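PDB 2D2R: undecaprenyl Pyrophosphate Synthase from Helicobacter pylori, which catalyses the condensation of isopentenyl diphosphate with allylic pyrophosphates to build undecaprenyl diphosphate, a magnesium-dependent reaction carried out by a homodimer. Local coordinates for residues D24-W29 and I216-F221; L183-L188 and L203-Y208; D187-T192 and A209-T214. All blocks are in the same frame, centred on the assembly; numbering follows the deposited sequence.

Contact 1: D24-W29 and I216-F221; sequences DGNGRW and ILWPDF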
loop_
_atom_site.group_PDB
_atom_site.type_symbol
_atom_site.label_atom_id
_atom_site.label_comp_id
_atom_site.label_asym_id
_atom_site.label_seq_id
_atom_site.Cartn_x
_atom_site.Cartn_y
_atom_site.Cartn_z
ATOM N N ASP A 24 1.122 -16.259 -0.483
ATOM C CA ASP A 24 0.666 -16.770 0.783
ATOM C C ASP A 24 -0.114 -18.108 0.648
ATOM O O ASP A 24 -0.571 -18.470 -0.439
ATOM C CB ASP A 24 -0.183 -15.677 1.441
ATOM C CG ASP A 24 -0.395 -15.900 2.919
ATOM O OD1 ASP A 24 0.543 -16.427 3.579
ATOM O OD2 ASP A 24 -1.498 -15.542 3.428
ATOM N N GLY A 25 -0.246 -18.833 1.761
ATOM C CA GLY A 25 -0.973 -20.108 1.756
ATOM C C GLY A 25 -0.160 -21.411 1.781
ATOM O O GLY A 25 -0.742 -22.484 1.750
ATOM N N ASN A 26 1.167 -21.335 1.835
ATOM C CA ASN A 26 2.025 -22.534 1.846
ATOM C C ASN A 26 1.801 -23.501 2.992
ATOM O O ASN A 26 1.289 -24.613 2.820
ATOM C CB ASN A 26 3.501 -22.145 1.892
ATOM C CG ASN A 26 4.045 -21.756 0.550
ATOM O OD1 ASN A 26 5.234 -21.432 0.431
ATOM N ND2 ASN A 26 3.201 -21.792 -0.478
ATOM N N GLY A 27 2.251 -23.086 4.162
ATOM C CA GLY A 27 2.122 -23.937 5.324
ATOM C C GLY A 27 0.689 -24.372 5.515
ATOM O O GLY A 27 0.408 -25.483 5.937
ATOM N N ARG A 28 -0.228 -23.483 5.183
ATOM C CA ARG A 28 -1.631 -23.772 5.342
ATOM C C ARG A 28 -2.116 -24.850 4.356
ATOM O O ARG A 28 -2.992 -25.651 4.680
ATOM C CB ARG A 28 -2.393 -22.479 5.150
ATOM C CG ARG A 28 -3.771 -22.497 5.676
ATOM C CD ARG A 28 -4.390 -21.169 5.430
ATOM N NE ARG A 28 -5.829 -21.318 5.462
ATOM C CZ ARG A 28 -6.652 -20.695 4.633
ATOM N NH1 ARG A 28 -6.165 -19.874 3.706
ATOM N NH2 ARG A 28 -7.958 -20.909 4.728
ATOM N N TRP A 29 -1.538 -24.858 3.154
ATOM C CA TRP A 29 -1.885 -25.821 2.104
ATOM C C TRP A 29 -1.421 -27.203 2.540
ATOM O O TRP A 29 -1.993 -28.225 2.169
ATOM C CB TRP A 29 -1.191 -25.427 0.801
ATOM C CG TRP A 29 -1.180 -26.479 -0.249
ATOM C CD1 TRP A 29 -2.125 -26.699 -1.202
ATOM C CD2 TRP A 29 -0.145 -27.445 -0.476
ATOM N NE1 TRP A 29 -1.743 -27.736 -2.026
ATOM C CE2 TRP A 29 -0.531 -28.215 -1.601
ATOM C CE3 TRP A 29 1.071 -27.735 0.161
ATOM C CZ2 TRP A 29 0.262 -29.259 -2.107
ATOM C CZ3 TRP A 29 1.858 -28.774 -0.342
ATOM C CH2 TRP A 29 1.446 -29.523 -1.467
ATOM N N ILE A 216 -7.089 -18.895 -3.572
ATOM C CA ILE A 216 -6.243 -20.017 -3.988
ATOM C C ILE A 216 -4.941 -19.960 -3.198
ATOM O O ILE A 216 -4.270 -18.895 -3.140
ATOM C CB ILE A 216 -5.928 -19.942 -5.473
ATOM C CG1 ILE A 216 -7.247 -19.926 -6.266
ATOM C CG2 ILE A 216 -5.018 -21.136 -5.852
ATOM C CD1 ILE A 216 -7.080 -19.585 -7.726
ATOM N N LEU A 217 -4.571 -21.072 -2.578
ATOM C CA LEU A 217 -3.331 -21.102 -1.813
ATOM C C LEU A 217 -2.171 -21.075 -2.799
ATOM O O LEU A 217 -2.348 -21.515 -3.949
ATOM C CB LEU A 217 -3.258 -22.350 -0.948
ATOM C CG LEU A 217 -4.355 -22.461 0.100
ATOM C CD1 LEU A 217 -4.062 -23.643 1.023
ATOM C CD2 LEU A 217 -4.438 -21.165 0.931
ATOM N N TRP A 218 -0.994 -20.607 -2.375
ATOM C CA TRP A 218 0.122 -20.507 -3.312
ATOM C C TRP A 218 0.542 -21.833 -3.994
ATOM O O TRP A 218 0.684 -21.880 -5.216
ATOM C CB TRP A 218 1.342 -19.839 -2.646
ATOM C CG TRP A 218 2.568 -19.671 -3.570
ATOM C CD1 TRP A 218 3.778 -20.265 -3.412
ATOM C CD2 TRP A 218 2.678 -18.863 -4.757
ATOM N NE1 TRP A 218 4.642 -19.887 -4.420
ATOM C CE2 TRP A 218 3.993 -19.025 -5.255
ATOM C CE3 TRP A 218 1.794 -18.012 -5.443
ATOM C CZ2 TRP A 218 4.455 -18.371 -6.404
ATOM C CZ3 TRP A 218 2.255 -17.355 -6.595
ATOM C CH2 TRP A 218 3.574 -17.541 -7.059
ATOM N N PRO A 219 0.744 -22.911 -3.215
ATOM C CA PRO A 219 1.141 -24.191 -3.838
ATOM C C PRO A 219 0.138 -24.726 -4.859
ATOM O O PRO A 219 0.466 -25.633 -5.612
ATOM C CB PRO A 219 1.303 -25.126 -2.647
ATOM C CG PRO A 219 1.772 -24.206 -1.555
ATOM C CD PRO A 219 0.820 -23.001 -1.749
ATOM N N ASP A 220 -1.078 -24.187 -4.876
ATOM C CA ASP A 220 -2.106 -24.620 -5.831
ATOM C C ASP A 220 -2.249 -23.656 -7.007
ATOM O O ASP A 220 -3.033 -23.899 -7.929
ATOM C CB ASP A 220 -3.477 -24.720 -5.150
ATOM C CG ASP A 220 -3.546 -25.835 -4.142
ATOM O OD1 ASP A 220 -2.861 -26.859 -4.371
ATOM O OD2 ASP A 220 -4.279 -25.710 -3.132
ATOM N N PHE A 221 -1.485 -22.564 -6.964
ATOM C CA PHE A 221 -1.548 -21.502 -7.967
ATOM C C PHE A 221 -0.890 -21.884 -9.270
ATOM O O PHE A 221 0.255 -22.279 -9.279
ATOM C CB PHE A 221 -0.884 -20.228 -7.412
ATOM C CG PHE A 221 -1.268 -18.975 -8.152
ATOM C CD1 PHE A 221 -2.570 -18.525 -8.127
ATOM C CD2 PHE A 221 -0.332 -18.275 -8.891
ATOM C CE1 PHE A 221 -2.958 -17.390 -8.834
ATOM C CE2 PHE A 221 -0.699 -17.143 -9.607
ATOM C CZ PHE A 221 -2.046 -16.699 -9.572
#
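Pro-219 lies over one face of the Trp-29 indole, and its CB stands 3.6 Å from the centroid of the five-membered ring, a CH-pi contact. The indole reaches the proline because CG is anti to the backbone N (chi1 166°). Its NE1 also gives a weak, bent hydrogen bond to OD1 of Asp-220 at 2.7 Å, with the carboxylate turned 72° from the ring. Leu-217 takes the space on the backbone side of Trp-29: its CD1 comes to 3.4 Å from Trp-29 CB, while its other branch, CD2, lies 3.5 Å from Arg-28 NH1. Asn-26 lays ND2 against CG and CD of Pro-219 and brings it to the in-plane edge of the Trp-218 indole. Between the backbones, Trp-218 N donates to Asp-24 O at 2.9 Å.

Gly-25, the N-cap of the helix, has a positive phi (104°) that glycine accommodates readily, and its CA lies 3.7 Å from Leu-217 CD2. Residues 24-29 form the Asp-Gly-Asn-Gly-Arg-Trp motif of the cis-prenyltransferases, in which Asp-24 is the probable catalytic and magnesium-binding residue and those after it probably bind substrate.

A second shell positions these groups. Thr-192 OG1 bonds to the same Asp-24 carbonyl, Tyr-39 meets the Trp-29 ring, and Trp-218 bonds through NE1 to Gly-44 O of helix 37-56. The contact thus sets the start of helix 26-31 against the 3-10 turn between strand 210-213 and helix 223-236.

Contact 2: L183-L188 and L203-Y208; sequences LPEVDL and LWQSSY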
loop_
_atom_site.group_PDB
_atom_site.type_symbol
_atom_site.label_atom_id
_atom_site.label_comp_id
_atom_site.label_asym_id
_atom_site.label_seq_id
_atom_site.Cartn_x
_atom_site.Cartn_y
_atom_site.Cartn_z
ATOM N N LEU A 183 13.680 -0.104 -11.418
ATOM C CA LEU A 183 12.709 -1.093 -11.866
ATOM C C LEU A 183 11.458 -0.245 -12.136
ATOM O O LEU A 183 11.332 0.858 -11.611
ATOM C CB LEU A 183 12.406 -2.119 -10.778
ATOM C CG LEU A 183 13.599 -2.954 -10.282
ATOM C CD1 LEU A 183 13.137 -3.833 -9.104
ATOM C CD2 LEU A 183 14.157 -3.807 -11.444
ATOM N N PRO A 184 10.542 -0.728 -12.968
ATOM C CA PRO A 184 9.357 0.108 -13.183
ATOM C C PRO A 184 8.464 -0.022 -11.935
ATOM O O PRO A 184 8.671 -0.901 -11.098
ATOM C CB PRO A 184 8.708 -0.494 -14.418
ATOM C CG PRO A 184 9.114 -1.943 -14.384
ATOM C CD PRO A 184 10.486 -2.002 -13.708
ATOM N N GLU A 185 7.474 0.855 -11.814
ATOM C CA GLU A 185 6.598 0.760 -10.668
ATOM C C GLU A 185 5.748 -0.492 -10.829
ATOM O O GLU A 185 5.667 -1.118 -11.917
ATOM C CB GLU A 185 5.674 2.001 -10.559
ATOM C CG GLU A 185 6.410 3.311 -10.231
ATOM C CD GLU A 185 7.159 3.286 -8.871
ATOM O OE1 GLU A 185 6.518 3.417 -7.801
ATOM O OE2 GLU A 185 8.400 3.171 -8.881
ATOM N N VAL A 186 5.109 -0.888 -9.739
ATOM C CA VAL A 186 4.262 -2.058 -9.794
ATOM C C VAL A 186 2.935 -1.791 -10.507
ATOM O O VAL A 186 2.249 -0.806 -10.169
ATOM C CB VAL A 186 3.970 -2.571 -8.386
ATOM C CG1 VAL A 186 2.956 -3.709 -8.480
ATOM C CG2 VAL A 186 5.249 -3.018 -7.734
ATOM N N ASP A 187 2.560 -2.644 -11.471
ATOM C CA ASP A 187 1.287 -2.457 -12.160
ATOM C C ASP A 187 0.141 -3.256 -11.561
ATOM O O ASP A 187 -1.017 -2.827 -11.615
ATOM C CB ASP A 187 1.370 -2.858 -13.629
ATOM C CG ASP A 187 2.334 -2.003 -14.401
ATOM O OD1 ASP A 187 2.092 -0.785 -14.520
ATOM O OD2 ASP A 187 3.363 -2.554 -14.875
ATOM N N LEU A 188 0.462 -4.422 -11.019
ATOM C CA LEU A 188 -0.547 -5.299 -10.481
ATOM C C LEU A 188 0.108 -6.004 -9.312
ATOM O O LEU A 188 1.171 -6.592 -9.465
ATOM C CB LEU A 188 -1.010 -6.272 -11.615
ATOM C CG LEU A 188 -1.469 -7.727 -11.486
ATOM C CD1 LEU A 188 -2.219 -8.011 -10.218
ATOM C CD2 LEU A 188 -2.252 -8.180 -12.700
ATOM N N LEU A 203 5.116 -0.827 -0.553
ATOM C CA LEU A 203 4.060 0.194 -0.333
ATOM C C LEU A 203 4.233 1.377 -1.301
ATOM O O LEU A 203 3.310 1.793 -2.005
ATOM C CB LEU A 203 4.112 0.634 1.112
ATOM C CG LEU A 203 3.935 -0.489 2.157
ATOM C CD1 LEU A 203 4.147 0.036 3.612
ATOM C CD2 LEU A 203 2.537 -0.998 2.066
ATOM N N TRP A 204 5.450 1.878 -1.376
ATOM C CA TRP A 204 5.764 2.987 -2.246
ATOM C C TRP A 204 5.606 2.624 -3.696
ATOM O O TRP A 204 4.976 3.363 -4.435
ATOM C CB TRP A 204 7.190 3.453 -1.966
ATOM C CG TRP A 204 7.679 4.573 -2.865
ATOM C CD1 TRP A 204 8.085 4.477 -4.203
ATOM C CD2 TRP A 204 7.901 5.923 -2.483
ATOM N NE1 TRP A 204 8.539 5.695 -4.636
ATOM C CE2 TRP A 204 8.449 6.593 -3.600
ATOM C CE3 TRP A 204 7.702 6.639 -1.289
ATOM C CZ2 TRP A 204 8.795 7.946 -3.559
ATOM C CZ3 TRP A 204 8.042 7.961 -1.247
ATOM C CH2 TRP A 204 8.589 8.611 -2.377
ATOM N N GLN A 205 6.138 1.470 -4.094
ATOM C CA GLN A 205 6.114 1.073 -5.491
ATOM C C GLN A 205 4.771 0.650 -6.041
ATOM O O GLN A 205 4.599 0.624 -7.218
ATOM C CB GLN A 205 7.150 -0.069 -5.751
ATOM C CG GLN A 205 8.562 0.353 -5.255
ATOM C CD GLN A 205 8.898 0.051 -3.772
ATOM O OE1 GLN A 205 8.018 -0.011 -2.903
ATOM N NE2 GLN A 205 10.232 -0.079 -3.469
ATOM N N SER A 206 3.835 0.320 -5.160
ATOM C CA SER A 206 2.513 -0.133 -5.568
ATOM C C SER A 206 1.480 0.998 -5.343
ATOM O O SER A 206 0.308 0.702 -5.284
ATOM C CB SER A 206 2.132 -1.372 -4.713
ATOM O OG SER A 206 3.174 -2.381 -4.750
ATOM N N SER A 207 1.903 2.261 -5.252
ATOM C CA SER A 207 0.941 3.339 -4.956
ATOM C C SER A 207 -0.238 3.391 -5.931
ATOM O O SER A 207 -1.341 3.869 -5.579
ATOM C CB SER A 207 1.641 4.707 -4.953
ATOM O OG SER A 207 2.195 4.938 -6.247
ATOM N N TYR A 208 -0.008 2.918 -7.151
ATOM C CA TYR A 208 -1.094 2.912 -8.139
ATOM C C TYR A 208 -1.343 1.576 -8.800
ATOM O O TYR A 208 -2.050 1.449 -9.829
ATOM C CB TYR A 208 -0.880 4.017 -9.187
ATOM C CG TYR A 208 -1.140 5.439 -8.653
ATOM C CD1 TYR A 208 -2.443 5.975 -8.574
ATOM C CD2 TYR A 208 -0.069 6.253 -8.262
ATOM C CE1 TYR A 208 -2.660 7.304 -8.107
ATOM C CE2 TYR A 208 -0.280 7.562 -7.810
ATOM C CZ TYR A 208 -1.566 8.064 -7.733
ATOM O OH TYR A 208 -1.710 9.353 -7.228
HETATM O O HOH W 1 3.994 3.786 -7.665
HETATM O O HOH W 2 2.278 1.603 -8.534
#
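Between Val-186 and Gln-205 runs the one direct hydrogen bond of this contact: Val-186 N donates to Gln-205 O at 3.0 Å and 157°, approaching from 34° outside the carbonyl plane. The acceptor sits within a type I turn from Trp-204 to Ser-207, which presents its carbonyl to the backbone N of Val-186.

Two waters supply the other polar links. One lies within hydrogen-bonding distance of Val-186 O and of Gln-205 O (2.8 Å from the water oxygen) and accepts from Tyr-208 N, a bridge that ties the turn to the Val-186 carbonyl. The other is bonded to Glu-185 OE1 and to Ser-207 OG, the latter 2.6 Å from the water oxygen. Glu-185 gets there because its chain is bent at chi2 (-61°), folding OE1 back over the turn to 3.3 Å from Gln-205 CA. That oxygen also forms a salt bridge to Lys-146 of the second subunit, whose ammonium lies in cation-pi contact with Trp-204 and would be expected to offset the charge of Glu-185 across the dimer interface.

Van der Waals packing is lighter. Val-186 points its side chain at the turn, and CG2 meets Gln-205 CB at 4.0 Å and Ser-206 OG at 3.7 Å. Two polar groups of the turn have partners outside the contact: Ser-206 OG bonds to Leu-202 O, and Gln-205 NE2 to Thr-180 OG1 and Glu-148 OE1.

Val-186 also packs on His-18 and Ala-20 of strand 18-22. The contact lies just ahead of strand 188-191, holding the run-in to that strand beside the loop that leads into strand 210-213, with the second subunit alongside.

Contact 3: D187-T192 and A209-T214; sequences DLLLRT and AELFFT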
loop_
_atom_site.group_PDB
_atom_site.type_symbol
_atom_site.label_atom_id
_atom_site.label_comp_id
_atom_site.label_asym_id
_atom_site.label_seq_id
_atom_site.Cartn_x
_atom_site.Cartn_y
_atom_site.Cartn_z
ATOM N N ASP A 187 2.560 -2.644 -11.471
ATOM C CA ASP A 187 1.287 -2.457 -12.160
ATOM C C ASP A 187 0.141 -3.256 -11.561
ATOM O O ASP A 187 -1.017 -2.827 -11.615
ATOM C CB ASP A 187 1.370 -2.858 -13.629
ATOM C CG ASP A 187 2.334 -2.003 -14.401
ATOM O OD1 ASP A 187 2.092 -0.785 -14.520
ATOM O OD2 ASP A 187 3.363 -2.554 -14.875
ATOM N N LEU A 188 0.462 -4.422 -11.019
ATOM C CA LEU A 188 -0.547 -5.299 -10.481
ATOM C C LEU A 188 0.108 -6.004 -9.312
ATOM O O LEU A 188 1.171 -6.592 -9.465
ATOM C CB LEU A 188 -1.010 -6.272 -11.615
ATOM C CG LEU A 188 -1.469 -7.727 -11.486
ATOM C CD1 LEU A 188 -2.219 -8.011 -10.218
ATOM C CD2 LEU A 188 -2.252 -8.180 -12.700
ATOM N N LEU A 189 -0.476 -5.867 -8.125
ATOM C CA LEU A 189 0.040 -6.505 -6.900
ATOM C C LEU A 189 -0.970 -7.577 -6.542
ATOM O O LEU A 189 -2.147 -7.303 -6.304
ATOM C CB LEU A 189 0.163 -5.474 -5.749
ATOM C CG LEU A 189 0.511 -6.104 -4.398
ATOM C CD1 LEU A 189 1.881 -6.821 -4.506
ATOM C CD2 LEU A 189 0.592 -5.049 -3.342
ATOM N N LEU A 190 -0.526 -8.823 -6.587
ATOM C CA LEU A 190 -1.418 -9.942 -6.312
ATOM C C LEU A 190 -1.098 -10.602 -5.018
ATOM O O LEU A 190 0.076 -10.754 -4.699
ATOM C CB LEU A 190 -1.251 -11.011 -7.403
ATOM C CG LEU A 190 -1.846 -12.384 -7.159
ATOM C CD1 LEU A 190 -3.378 -12.251 -7.279
ATOM C CD2 LEU A 190 -1.267 -13.390 -8.286
ATOM N N ARG A 191 -2.125 -10.980 -4.266
ATOM C CA ARG A 191 -1.897 -11.717 -3.015
ATOM C C ARG A 191 -2.744 -12.989 -3.027
ATOM O O ARG A 191 -3.971 -12.950 -3.177
ATOM C CB ARG A 191 -2.226 -10.885 -1.753
ATOM C CG ARG A 191 -2.098 -11.701 -0.477
ATOM C CD ARG A 191 -1.972 -10.880 0.785
ATOM N NE ARG A 191 -1.757 -11.745 1.932
ATOM C CZ ARG A 191 -1.258 -11.336 3.082
ATOM N NH1 ARG A 191 -0.952 -10.029 3.224
ATOM N NH2 ARG A 191 -0.971 -12.230 4.048
ATOM N N THR A 192 -2.058 -14.139 -2.902
ATOM C CA THR A 192 -2.739 -15.411 -2.879
ATOM C C THR A 192 -3.013 -15.775 -1.409
ATOM O O THR A 192 -2.600 -15.044 -0.481
ATOM C CB THR A 192 -1.812 -16.516 -3.541
ATOM O OG1 THR A 192 -0.629 -16.640 -2.759
ATOM C CG2 THR A 192 -1.414 -16.094 -4.982
ATOM N N ALA A 209 -0.837 0.552 -8.171
ATOM C CA ALA A 209 -1.043 -0.789 -8.710
ATOM C C ALA A 209 -2.477 -1.274 -8.570
ATOM O O ALA A 209 -3.198 -0.941 -7.604
ATOM C CB ALA A 209 -0.148 -1.780 -7.988
ATOM N N GLU A 210 -2.892 -2.052 -9.563
ATOM C CA GLU A 210 -4.178 -2.703 -9.511
ATOM C C GLU A 210 -3.952 -3.819 -8.504
ATOM O O GLU A 210 -2.936 -4.540 -8.594
ATOM C CB GLU A 210 -4.523 -3.297 -10.845
ATOM C CG GLU A 210 -4.936 -2.243 -11.822
ATOM C CD GLU A 210 -6.235 -1.557 -11.399
ATOM O OE1 GLU A 210 -6.424 -0.430 -11.851
ATOM O OE2 GLU A 210 -7.067 -2.147 -10.669
ATOM N N LEU A 211 -4.882 -3.950 -7.541
ATOM C CA LEU A 211 -4.809 -4.943 -6.485
ATOM C C LEU A 211 -5.708 -6.119 -6.785
ATOM O O LEU A 211 -6.881 -5.956 -7.167
ATOM C CB LEU A 211 -5.226 -4.310 -5.127
ATOM C CG LEU A 211 -4.523 -3.005 -4.749
ATOM C CD1 LEU A 211 -4.962 -2.421 -3.321
ATOM C CD2 LEU A 211 -3.015 -3.343 -4.690
ATOM N N PHE A 212 -5.127 -7.305 -6.697
ATOM C CA PHE A 212 -5.850 -8.560 -6.932
ATOM C C PHE A 212 -5.650 -9.489 -5.762
ATOM O O PHE A 212 -4.572 -9.579 -5.187
ATOM C CB PHE A 212 -5.382 -9.299 -8.227
ATOM C CG PHE A 212 -6.038 -8.803 -9.442
ATOM C CD1 PHE A 212 -5.583 -7.623 -10.056
ATOM C CD2 PHE A 212 -7.128 -9.490 -9.960
ATOM C CE1 PHE A 212 -6.209 -7.115 -11.212
ATOM C CE2 PHE A 212 -7.791 -9.006 -11.133
ATOM C CZ PHE A 212 -7.325 -7.828 -11.753
ATOM N N PHE A 213 -6.713 -10.177 -5.420
ATOM C CA PHE A 213 -6.727 -11.098 -4.300
ATOM C C PHE A 213 -7.374 -12.434 -4.724
ATOM O O PHE A 213 -8.303 -12.464 -5.521
ATOM C CB PHE A 213 -7.550 -10.470 -3.142
ATOM C CG PHE A 213 -6.983 -9.176 -2.662
ATOM C CD1 PHE A 213 -5.894 -9.143 -1.793
ATOM C CD2 PHE A 213 -7.467 -7.985 -3.161
ATOM C CE1 PHE A 213 -5.286 -7.934 -1.422
ATOM C CE2 PHE A 213 -6.871 -6.789 -2.810
ATOM C CZ PHE A 213 -5.786 -6.769 -1.942
ATOM N N THR A 214 -6.841 -13.540 -4.229
ATOM C CA THR A 214 -7.425 -14.828 -4.512
ATOM C C THR A 214 -7.179 -15.750 -3.346
ATOM O O THR A 214 -6.108 -15.755 -2.756
ATOM C CB THR A 214 -6.834 -15.486 -5.787
ATOM O OG1 THR A 214 -7.613 -16.673 -6.096
ATOM C CG2 THR A 214 -5.316 -15.905 -5.547
#
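Leu-188 reaches across to Phe-212, its CD1 lying 3.4 Å from Phe-212 CD1, while Leu-190 CD1 comes to 3.7 Å from Phe-212 CB. The phenylalanine is thus met by two leucines on the side of the sheet bearing Leu-188, Leu-190, Glu-210 and Phe-212, which helix 223-236 covers and where Arg-236 makes a cation-pi contact with the ring. On the other side of the sheet Leu-189 CB touches Leu-211 CD2 (4.0 Å), and Arg-191 CB leans on Phe-213 CD1.

Strands 188-191 and 210-213 run parallel, 17° apart, at one side of the six-stranded parallel sheet, with 210-213 outermost within the chain. Five bonds join them, from Glu-210 N to Asp-187 O through to Thr-214 N to Arg-191 O at 3.1 Å.

The strands also present two residues that probably serve the active site. Arg-191, extended with CG anti to the backbone N (chi1 175°), is likely a substrate ligand; NH1 is gripped by Arg-197 O and Ser-199 OG. Glu-210, a probable magnesium ligand, instead forms salt bridges through OE2 to Arg-236 and through OE1 to Arg-197 of the second subunit.

How the contacts relate
From the N terminus, the chain leaves strand 18-22 into residues 24-29, and contact 1 closes only when residues 216-221 arrive 187 residues later, bringing the first helix to the turn ahead of helix 223-236. Contacts 2 and 3 fall within this long loop. Both start from the stretch 183-192, sharing Asp-187 and Leu-188, and close shorter loops of 15 and 17 residues: contact 2 at the N-terminal end of strand 188-191, contact 3 along it. They touch where Val-186 O meets Ala-209 CB. Contact 3 reaches contact 1 where Phe-221 packs on Leu-190, while contacts 1 and 2 do not touch. Contacts 2 and 3 also border the second subunit.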